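Local coordinates for ricin B-like lectin (Macrolepiota procera, PDB 4IZX), which binds carbohydrates as a beta-trefoil lectin, holding lactose through its galactose unit, at residues 20-25 with 30-35; 88-91 with 97-100; 108-113 with 118-123. All coordinates share one frame; numbering follows the deposited sequence.

Contact 1: 20-25 with 30-35. With GAL (beta-D-galactopyranose), chain B; BGC (beta-D-glucopyranose), chain C.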
loop_
_atom_site.group_PDB
_atom_site.type_symbol
_atom_site.label_atom_id
_atom_site.label_comp_id
_atom_site.label_asym_id
_atom_site.label_seq_id
_atom_site.Cartn_x
_atom_site.Cartn_y
_atom_site.Cartn_z
ATOM N N VAL A 20 -4.816 5.892 5.732
ATOM C CA VAL A 20 -4.578 4.507 5.367
ATOM C C VAL A 20 -4.778 4.271 3.884
ATOM O O VAL A 20 -5.465 5.044 3.187
ATOM C CB VAL A 20 -5.447 3.533 6.176
ATOM C CG1 VAL A 20 -5.243 3.719 7.662
ATOM C CG2 VAL A 20 -6.913 3.627 5.799
ATOM N N ILE A 21 -4.224 3.163 3.397
ATOM C CA ILE A 21 -4.424 2.716 2.027
ATOM C C ILE A 21 -5.852 2.216 1.868
ATOM O O ILE A 21 -6.264 1.249 2.546
ATOM C CB ILE A 21 -3.400 1.639 1.626
ATOM C CG1 ILE A 21 -1.975 2.178 1.790
ATOM C CG2 ILE A 21 -3.689 1.108 0.249
ATOM C CD1 ILE A 21 -0.895 1.269 1.243
ATOM N N ASP A 22 -6.586 2.840 0.959
ATOM C CA ASP A 22 -8.032 2.692 0.822
ATOM C C ASP A 22 -8.349 2.472 -0.657
ATOM O O ASP A 22 -7.875 3.178 -1.533
ATOM C CB ASP A 22 -8.632 3.977 1.429
ATOM C CG ASP A 22 -10.141 4.164 1.261
ATOM O OD1 ASP A 22 -10.621 4.039 0.108
ATOM O OD2 ASP A 22 -10.795 4.522 2.286
ATOM N N LEU A 23 -9.150 1.438 -0.921
ATOM C CA LEU A 23 -9.695 1.183 -2.234
ATOM C C LEU A 23 -10.916 2.073 -2.394
ATOM O O LEU A 23 -11.952 1.882 -1.758
ATOM C CB LEU A 23 -10.060 -0.273 -2.408
ATOM C CG LEU A 23 -10.720 -0.638 -3.733
ATOM C CD1 LEU A 23 -9.883 -0.212 -4.913
ATOM C CD2 LEU A 23 -10.996 -2.114 -3.806
ATOM N N SER A 24 -10.798 3.110 -3.217
ATOM C CA SER A 24 -11.809 4.158 -3.315
ATOM C C SER A 24 -13.204 3.602 -3.511
ATOM O O SER A 24 -13.463 2.843 -4.464
ATOM C CB SER A 24 -11.488 5.056 -4.506
ATOM O OG SER A 24 -12.517 6.006 -4.649
ATOM N N GLY A 25 -14.133 4.073 -2.696
ATOM C CA GLY A 25 -15.524 3.706 -2.893
ATOM C C GLY A 25 -16.187 4.434 -4.044
ATOM O O GLY A 25 -17.280 4.053 -4.462
ATOM N N SER A 30 -9.383 3.026 -7.785
ATOM C CA SER A 30 -8.270 3.898 -7.422
ATOM C C SER A 30 -7.843 3.663 -5.989
ATOM O O SER A 30 -8.674 3.529 -5.088
ATOM C CB SER A 30 -8.678 5.355 -7.630
ATOM O OG SER A 30 -9.003 5.644 -8.977
ATOM N N ILE A 31 -6.538 3.695 -5.763
ATOM C CA ILE A 31 -5.986 3.539 -4.432
ATOM C C ILE A 31 -5.586 4.878 -3.861
ATOM O O ILE A 31 -4.826 5.628 -4.500
ATOM C CB ILE A 31 -4.786 2.572 -4.430
ATOM C CG1 ILE A 31 -5.135 1.207 -5.028
ATOM C CG2 ILE A 31 -4.211 2.430 -3.027
ATOM C CD1 ILE A 31 -6.227 0.435 -4.320
ATOM N N ILE A 32 -6.150 5.217 -2.700
ATOM C CA ILE A 32 -6.036 6.534 -2.131
ATOM C C ILE A 32 -5.652 6.451 -0.660
ATOM O O ILE A 32 -5.813 5.406 -0.011
ATOM C CB ILE A 32 -7.375 7.305 -2.278
ATOM C CG1 ILE A 32 -8.513 6.552 -1.560
ATOM C CG2 ILE A 32 -7.704 7.534 -3.745
ATOM C CD1 ILE A 32 -9.841 7.296 -1.502
ATOM N N GLY A 33 -5.199 7.565 -0.112
ATOM C CA GLY A 33 -5.108 7.730 1.327
ATOM C C GLY A 33 -6.395 8.264 1.887
ATOM O O GLY A 33 -6.954 9.221 1.340
ATOM N N TYR A 34 -6.880 7.704 3.001
ATOM C CA TYR A 34 -8.149 8.106 3.554
ATOM C C TYR A 34 -8.141 7.866 5.040
ATOM O O TYR A 34 -7.529 6.897 5.511
ATOM C CB TYR A 34 -9.286 7.304 2.879
ATOM C CG TYR A 34 -10.662 7.963 2.919
ATOM C CD1 TYR A 34 -11.044 8.881 1.940
ATOM C CD2 TYR A 34 -11.579 7.617 3.874
ATOM C CE1 TYR A 34 -12.316 9.411 1.905
ATOM C CE2 TYR A 34 -12.844 8.153 3.884
ATOM C CZ TYR A 34 -13.211 9.062 2.891
ATOM O OH TYR A 34 -14.518 9.521 2.845
ATOM N N PRO A 35 -8.854 8.682 5.832
ATOM C CA PRO A 35 -8.947 8.384 7.275
ATOM C C PRO A 35 -9.546 6.998 7.526
ATOM O O PRO A 35 -10.486 6.599 6.868
ATOM C CB PRO A 35 -9.819 9.518 7.812
ATOM C CG PRO A 35 -9.538 10.666 6.870
ATOM C CD PRO A 35 -9.447 9.991 5.503
HETATM C C1 GAL B . -16.164 6.033 0.343
HETATM C C2 GAL B . -15.438 5.044 1.201
HETATM C C3 GAL B . -14.123 5.644 1.696
HETATM C C4 GAL B . -13.322 6.210 0.517
HETATM C C5 GAL B . -14.204 7.176 -0.242
HETATM C C6 GAL B . -13.503 7.811 -1.441
HETATM O O2 GAL B . -16.241 4.722 2.319
HETATM O O3 GAL B . -13.400 4.625 2.387
HETATM O O4 GAL B . -12.919 5.147 -0.371
HETATM O O5 GAL B . -15.361 6.505 -0.737
HETATM O O6 GAL B . -14.383 8.766 -2.066
HETATM C C2 BGC C . -19.647 7.015 -2.607
HETATM C C3 BGC C . -18.262 6.620 -2.055
HETATM C C4 BGC C . -18.348 6.193 -0.606
HETATM C C5 BGC C . -19.617 5.377 -0.312
HETATM C C6 BGC C . -19.935 5.429 1.172
HETATM C C1 BGC C . -20.595 5.849 -2.424
HETATM O O1 BGC C . -21.817 6.060 -3.156
HETATM O O2 BGC C . -19.413 7.373 -3.962
HETATM O O3 BGC C . -17.326 7.706 -2.231
HETATM O O4 BGC C . -17.227 5.364 -0.278
HETATM O O5 BGC C . -20.745 5.881 -1.016
HETATM O O6 BGC C . -19.966 6.800 1.591
#
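Asp22 and Tyr34 stand next to each other on one face of an antiparallel hairpin and together grip the galactose of lactose. With CG anti to the backbone N (chi1 173°), the Asp22 carboxylate leads out from the sheet to the sugar: OD1 accepts from O4 of galactose at 2.6 Å, and OD2 accepts from O3, also at 2.6 Å. One face of the Tyr34 ring packs against the sugar, galactose C4 sitting 3.5 Å above its plane and over its centre; such aromatic packing is common in galactose-binding lectins. Gly25 N adds a bond to galactose O4 (2.8 Å), while the CD1 end of Ile32 touches C6 of the sugar. His37 and Asn41 complete the galactose site, and Gln42 NE2 also hydrogen-bonds Asp22 OD2, a second-shell bond that steadies the carboxylate. The contact loosens outward, at partly exposed Gly25, where the glucose O4 lies 3.5 Å from Gly25 CA.

The other face is closely packed and apolar: Ile21 CG2 meets Ile31 CG2 at 3.6 Å, and Leu23 CD1 meets Ile31 CD1 at 3.8 Å. Between the faces, backbone bonds pair Val20 with Tyr34 and Asp22 with Ile32. Strand 20-23 is outermost in its four-stranded sheet, with 31-34 between it and 120-126; Trp44 of strand 44-48 and residues of strand 76-79 cover the Leu23 and Ile31 side chains.

Contact 2: 88-91 with 97-100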
loop_
_atom_site.group_PDB
_atom_site.type_symbol
_atom_site.label_atom_id
_atom_site.label_comp_id
_atom_site.label_asym_id
_atom_site.label_seq_id
_atom_site.Cartn_x
_atom_site.Cartn_y
_atom_site.Cartn_z
ATOM N N TRP A 88 9.683 -4.680 2.961
ATOM C CA TRP A 88 10.853 -4.663 3.815
ATOM C C TRP A 88 10.665 -3.669 4.918
ATOM O O TRP A 88 10.023 -2.638 4.736
ATOM C CB TRP A 88 12.133 -4.279 3.058
ATOM C CG TRP A 88 12.398 -5.160 1.876
ATOM C CD1 TRP A 88 12.475 -4.766 0.565
ATOM C CD2 TRP A 88 12.601 -6.578 1.887
ATOM N NE1 TRP A 88 12.671 -5.857 -0.233
ATOM C CE2 TRP A 88 12.768 -6.981 0.546
ATOM C CE3 TRP A 88 12.664 -7.549 2.901
ATOM C CZ2 TRP A 88 12.938 -8.342 0.198
ATOM C CZ3 TRP A 88 12.835 -8.877 2.546
ATOM C CH2 TRP A 88 12.979 -9.254 1.206
ATOM N N ARG A 89 11.283 -3.927 6.062
ATOM C CA ARG A 89 11.344 -2.889 7.098
ATOM C C ARG A 89 12.103 -1.673 6.576
ATOM O O ARG A 89 13.100 -1.797 5.857
ATOM C CB ARG A 89 12.057 -3.406 8.329
ATOM C CG ARG A 89 11.331 -4.524 9.009
ATOM C CD ARG A 89 10.201 -4.073 9.859
ATOM N NE ARG A 89 9.581 -5.198 10.542
ATOM C CZ ARG A 89 8.617 -5.096 11.447
ATOM N NH1 ARG A 89 8.164 -3.917 11.863
ATOM N NH2 ARG A 89 8.033 -6.212 11.895
ATOM N N ASP A 90 11.657 -0.475 6.939
ATOM C CA ASP A 90 12.395 0.735 6.653
ATOM C C ASP A 90 13.717 0.719 7.377
ATOM O O ASP A 90 13.782 0.298 8.512
ATOM C CB ASP A 90 11.587 1.963 7.083
ATOM C CG ASP A 90 12.347 3.259 6.822
ATOM O OD1 ASP A 90 12.631 3.546 5.642
ATOM O OD2 ASP A 90 12.658 3.952 7.813
ATOM N N GLU A 91 14.778 1.236 6.739
ATOM C CA GLU A 91 16.125 1.162 7.287
ATOM C C GLU A 91 16.245 2.051 8.510
ATOM O O GLU A 91 16.971 1.716 9.446
ATOM C CB GLU A 91 17.157 1.567 6.233
ATOM C CG GLU A 91 18.598 1.529 6.725
ATOM C CD GLU A 91 19.619 1.486 5.591
ATOM O OE1 GLU A 91 19.218 1.540 4.404
ATOM O OE2 GLU A 91 20.833 1.385 5.885
ATOM N N PHE A 97 7.494 0.001 7.302
ATOM C CA PHE A 97 7.760 -0.773 6.122
ATOM C C PHE A 97 7.757 0.091 4.865
ATOM O O PHE A 97 7.109 1.141 4.792
ATOM C CB PHE A 97 6.651 -1.847 5.930
ATOM C CG PHE A 97 6.612 -2.869 7.027
ATOM C CD1 PHE A 97 7.335 -4.034 6.937
ATOM C CD2 PHE A 97 5.827 -2.685 8.139
ATOM C CE1 PHE A 97 7.215 -5.023 7.875
ATOM C CE2 PHE A 97 5.740 -3.648 9.105
ATOM C CZ PHE A 97 6.425 -4.823 8.964
ATOM N N ARG A 98 8.439 -0.427 3.853
ATOM C CA ARG A 98 8.341 0.023 2.488
ATOM C C ARG A 98 7.855 -1.128 1.623
ATOM O O ARG A 98 8.176 -2.295 1.871
ATOM C CB ARG A 98 9.700 0.529 1.980
ATOM C CG ARG A 98 10.112 1.810 2.695
ATOM C CD ARG A 98 11.529 2.202 2.364
ATOM N NE ARG A 98 11.900 3.437 3.022
ATOM C CZ ARG A 98 11.733 4.646 2.526
ATOM N NH1 ARG A 98 11.270 4.802 1.307
ATOM N NH2 ARG A 98 12.059 5.710 3.249
ATOM N N ILE A 99 7.097 -0.797 0.578
ATOM C CA ILE A 99 6.451 -1.773 -0.285
ATOM C C ILE A 99 6.918 -1.469 -1.702
ATOM O O ILE A 99 6.628 -0.385 -2.235
ATOM C CB ILE A 99 4.929 -1.711 -0.129
ATOM C CG1 ILE A 99 4.504 -1.975 1.341
ATOM C CG2 ILE A 99 4.255 -2.704 -1.072
ATOM C CD1 ILE A 99 3.027 -1.759 1.620
ATOM N N PHE A 100 7.710 -2.364 -2.251
ATOM C CA PHE A 100 8.430 -2.180 -3.526
ATOM C C PHE A 100 7.836 -3.049 -4.611
ATOM O O PHE A 100 7.530 -4.211 -4.423
ATOM C CB PHE A 100 9.895 -2.588 -3.387
ATOM C CG PHE A 100 10.760 -1.639 -2.618
ATOM C CD1 PHE A 100 10.876 -1.721 -1.257
ATOM C CD2 PHE A 100 11.525 -0.713 -3.296
ATOM C CE1 PHE A 100 11.731 -0.874 -0.573
ATOM C CE2 PHE A 100 12.344 0.159 -2.629
ATOM C CZ PHE A 100 12.484 0.054 -1.279
HETATM O O HOH W 1 14.461 5.571 5.359
#
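The Arg89 guanidinium lies over the outer end of the Phe97 ring, one of its faces meeting Phe97 CZ, which sits 3.3 Å above the guanidinium plane and over its centre. The two planes are 30° apart, so the overlap is tilted. Further back, Arg89 CD rests over the same ring as a CH-pi contact, 4.1 Å from the centroid. A bend at chi2 (-79°) lays the arginine alongside the phenylalanine, the two pointing the same way.

The Trp88 indole is met at its edge, near the ring plane, by Phe100, whose CD1 is 3.9 Å from Trp88 CD1; the planes are oblique, at 51°. On the same face of the hairpin, Arg98 runs extended from CG to NE and presents the edge of its guanidinium to Asp90. Its NE reaches Asp90 OD1 at 2.7 Å in a salt bridge close to the guanidinium plane, on the anti side of the carboxylate, while NH2 makes a weak bond to the same oxygen. A water bridges Asp90 OD1 and Arg98 NH2.

Two backbone bonds between Trp88 and Arg98 close the antiparallel pair. Asp90 OD2 turns to the backbone N of Asn93 in the connecting loop, and Arg98 NH1 and NH2 have further partners in Asn107, Gln133 and the carbonyl of Trp128.

The two arginines thus do different work: Arg89, its NH2 also bonded to Thr2 O, lines with Phe97 a pocket holding benzamidine, probably picked up from the crystallisation liquor, whereas the buried charge of Arg98 is balanced by Asp90 and shared among several oxygens, which would probably keep both groups ionised and ties the hairpin to the chain beyond it.

Contact 3: 108-113 with 118-123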
loop_
_atom_site.group_PDB
_atom_site.type_symbol
_atom_site.label_atom_id
_atom_site.label_comp_id
_atom_site.label_asym_id
_atom_site.label_seq_id
_atom_site.Cartn_x
_atom_site.Cartn_y
_atom_site.Cartn_z
ATOM N N LEU A 108 5.875 2.333 -2.735
ATOM C CA LEU A 108 4.657 3.076 -2.501
ATOM C C LEU A 108 4.944 4.396 -1.842
ATOM O O LEU A 108 5.697 4.492 -0.879
ATOM C CB LEU A 108 3.694 2.262 -1.603
ATOM C CG LEU A 108 2.694 1.397 -2.356
ATOM C CD1 LEU A 108 3.364 0.357 -3.223
ATOM C CD2 LEU A 108 1.772 0.719 -1.368
ATOM N N ASP A 109 4.234 5.430 -2.302
ATOM C CA ASP A 109 4.458 6.831 -1.955
ATOM C C ASP A 109 3.060 7.468 -1.902
ATOM O O ASP A 109 2.316 7.441 -2.879
ATOM C CB ASP A 109 5.377 7.414 -3.067
ATOM C CG ASP A 109 5.654 8.892 -2.952
ATOM O OD1 ASP A 109 4.685 9.696 -3.010
ATOM O OD2 ASP A 109 6.847 9.253 -2.821
ATOM N N LEU A 110 2.715 8.029 -0.750
ATOM C CA LEU A 110 1.485 8.804 -0.636
ATOM C C LEU A 110 1.767 10.163 -1.252
ATOM O O LEU A 110 2.657 10.892 -0.802
ATOM C CB LEU A 110 1.040 8.922 0.824
ATOM C CG LEU A 110 -0.275 9.701 1.038
ATOM C CD1 LEU A 110 -1.446 9.052 0.304
ATOM C CD2 LEU A 110 -0.563 9.839 2.518
ATOM N N SER A 111 1.061 10.462 -2.331
ATOM C CA SER A 111 1.408 11.590 -3.200
ATOM C C SER A 111 1.226 12.931 -2.520
ATOM O O SER A 111 0.665 13.044 -1.426
ATOM C CB SER A 111 0.640 11.514 -4.509
ATOM O OG SER A 111 -0.714 11.774 -4.372
ATOM N N GLY A 112 1.767 13.959 -3.160
ATOM C CA GLY A 112 1.850 15.257 -2.543
ATOM C C GLY A 112 2.690 15.280 -1.288
ATOM O O GLY A 112 2.432 16.071 -0.372
ATOM N N TYR A 113 3.686 14.390 -1.198
ATOM C CA TYR A 113 4.565 14.297 -0.027
ATOM C C TYR A 113 3.778 13.948 1.211
ATOM O O TYR A 113 3.971 14.511 2.299
ATOM C CB TYR A 113 5.429 15.541 0.176
ATOM C CG TYR A 113 5.969 16.057 -1.105
ATOM C CD1 TYR A 113 6.860 15.343 -1.875
ATOM C CD2 TYR A 113 5.509 17.265 -1.609
ATOM C CE1 TYR A 113 7.308 15.798 -3.084
ATOM C CE2 TYR A 113 5.922 17.706 -2.856
ATOM C CZ TYR A 113 6.829 16.959 -3.586
ATOM O OH TYR A 113 7.326 17.409 -4.782
ATOM N N PRO A 118 -8.199 13.531 2.314
ATOM C CA PRO A 118 -8.848 12.287 1.910
ATOM C C PRO A 118 -8.978 12.221 0.391
ATOM O O PRO A 118 -9.435 13.179 -0.223
ATOM C CB PRO A 118 -10.207 12.352 2.623
ATOM C CG PRO A 118 -9.938 13.214 3.825
ATOM C CD PRO A 118 -9.000 14.270 3.311
ATOM N N GLY A 119 -8.572 11.091 -0.198
ATOM C CA GLY A 119 -8.572 10.958 -1.642
ATOM C C GLY A 119 -7.225 11.163 -2.311
ATOM O O GLY A 119 -7.100 10.953 -3.512
ATOM N N THR A 120 -6.210 11.518 -1.548
ATOM C CA THR A 120 -4.872 11.676 -2.111
ATOM C C THR A 120 -4.394 10.355 -2.746
ATOM O O THR A 120 -4.386 9.324 -2.087
ATOM C CB THR A 120 -3.893 12.117 -1.002
ATOM O OG1 THR A 120 -4.273 13.404 -0.553
ATOM C CG2 THR A 120 -2.462 12.138 -1.453
ATOM N N PRO A 121 -3.965 10.369 -4.003
ATOM C CA PRO A 121 -3.589 9.088 -4.627
ATOM C C PRO A 121 -2.327 8.492 -4.011
ATOM O O PRO A 121 -1.396 9.206 -3.609
ATOM C CB PRO A 121 -3.313 9.495 -6.074
ATOM C CG PRO A 121 -4.164 10.693 -6.307
ATOM C CD PRO A 121 -4.161 11.445 -4.998
ATOM N N VAL A 122 -2.306 7.169 -3.940
ATOM C CA VAL A 122 -1.100 6.426 -3.652
ATOM C C VAL A 122 -0.450 6.047 -4.995
ATOM O O VAL A 122 -1.135 5.576 -5.910
ATOM C CB VAL A 122 -1.380 5.160 -2.822
ATOM C CG1 VAL A 122 -0.087 4.414 -2.492
ATOM C CG2 VAL A 122 -2.147 5.507 -1.559
ATOM N N GLN A 123 0.858 6.289 -5.101
ATOM C CA GLN A 123 1.620 6.163 -6.309
ATOM C C GLN A 123 2.909 5.381 -6.058
ATOM O O GLN A 123 3.261 5.108 -4.902
ATOM C CB GLN A 123 1.908 7.520 -6.936
ATOM C CG GLN A 123 2.889 8.306 -6.098
ATOM C CD GLN A 123 3.109 9.742 -6.526
ATOM O OE1 GLN A 123 2.699 10.155 -7.621
ATOM N NE2 GLN A 123 3.821 10.499 -5.691
HETATM O O HOH W 2 3.387 13.644 -5.504
#
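Gln123 and Asp109 face each other as an antiparallel hydrogen-bonded pair in the beta-trefoil, where strand 108-110 runs beside strand 120-123. Gln123, with the most surface covered here, extends beyond CG, and its amide comes alongside the Asp109 carboxylate: NE2 donates to Asp109 OD1 at 2.9 Å, nearly straight at 170°. The donor keeps OD1 in the amide plane but meets the oxygen from well above the carboxylate plane, the two groups being turned 59° against each other. OD2 of Asp109 takes a bond from Gln133 NE2, so both carboxylate oxygens are held. The backbones of Asp109 and Gln123 exchange two bonds, N to O each way.

Ser111 is the next most covered residue. Its CB packs 3.5 Å from Gln123 NE2, and that same nitrogen shares a water with Gly112 N, which joins the amide to the turn after the strand. On the opposite face, Leu110 CD1 meets Thr120 CG2 at 3.7 Å and Val122 CG2 at 4.1 Å, a small apolar patch continued by Leu108 against Val122.

With chi1 at 70°, the Ser111 hydroxyl is set between its backbone N and carbonyl carbon, turned to strand 120-123. This adds a second bond to Pro121 O, which takes Ser111 N at 3.0 Å and Ser111 OG at 2.8 Å.

Along the chain the three contacts follow in series, 1, 2, then 3. Contacts 1 and 3 belong to one four-stranded antiparallel sheet, ordered 20-23, 31-34, 120-126, 106-110; their centres are about 9 Å apart, and the inner strands join through Gly33, which is probably hydrogen-bonded to Gly119 and Thr120. Contact 2 is a two-stranded hairpin, its centre about 17 Å from that of contact 3 and 20 Å from that of contact 1, across the centre of the chain. A probable bond from Leu108 N to Ile99 O links it to contact 3. Contact 3 thus bridges the galactose-binding hairpin and the hairpin that helps line the benzamidine pocket.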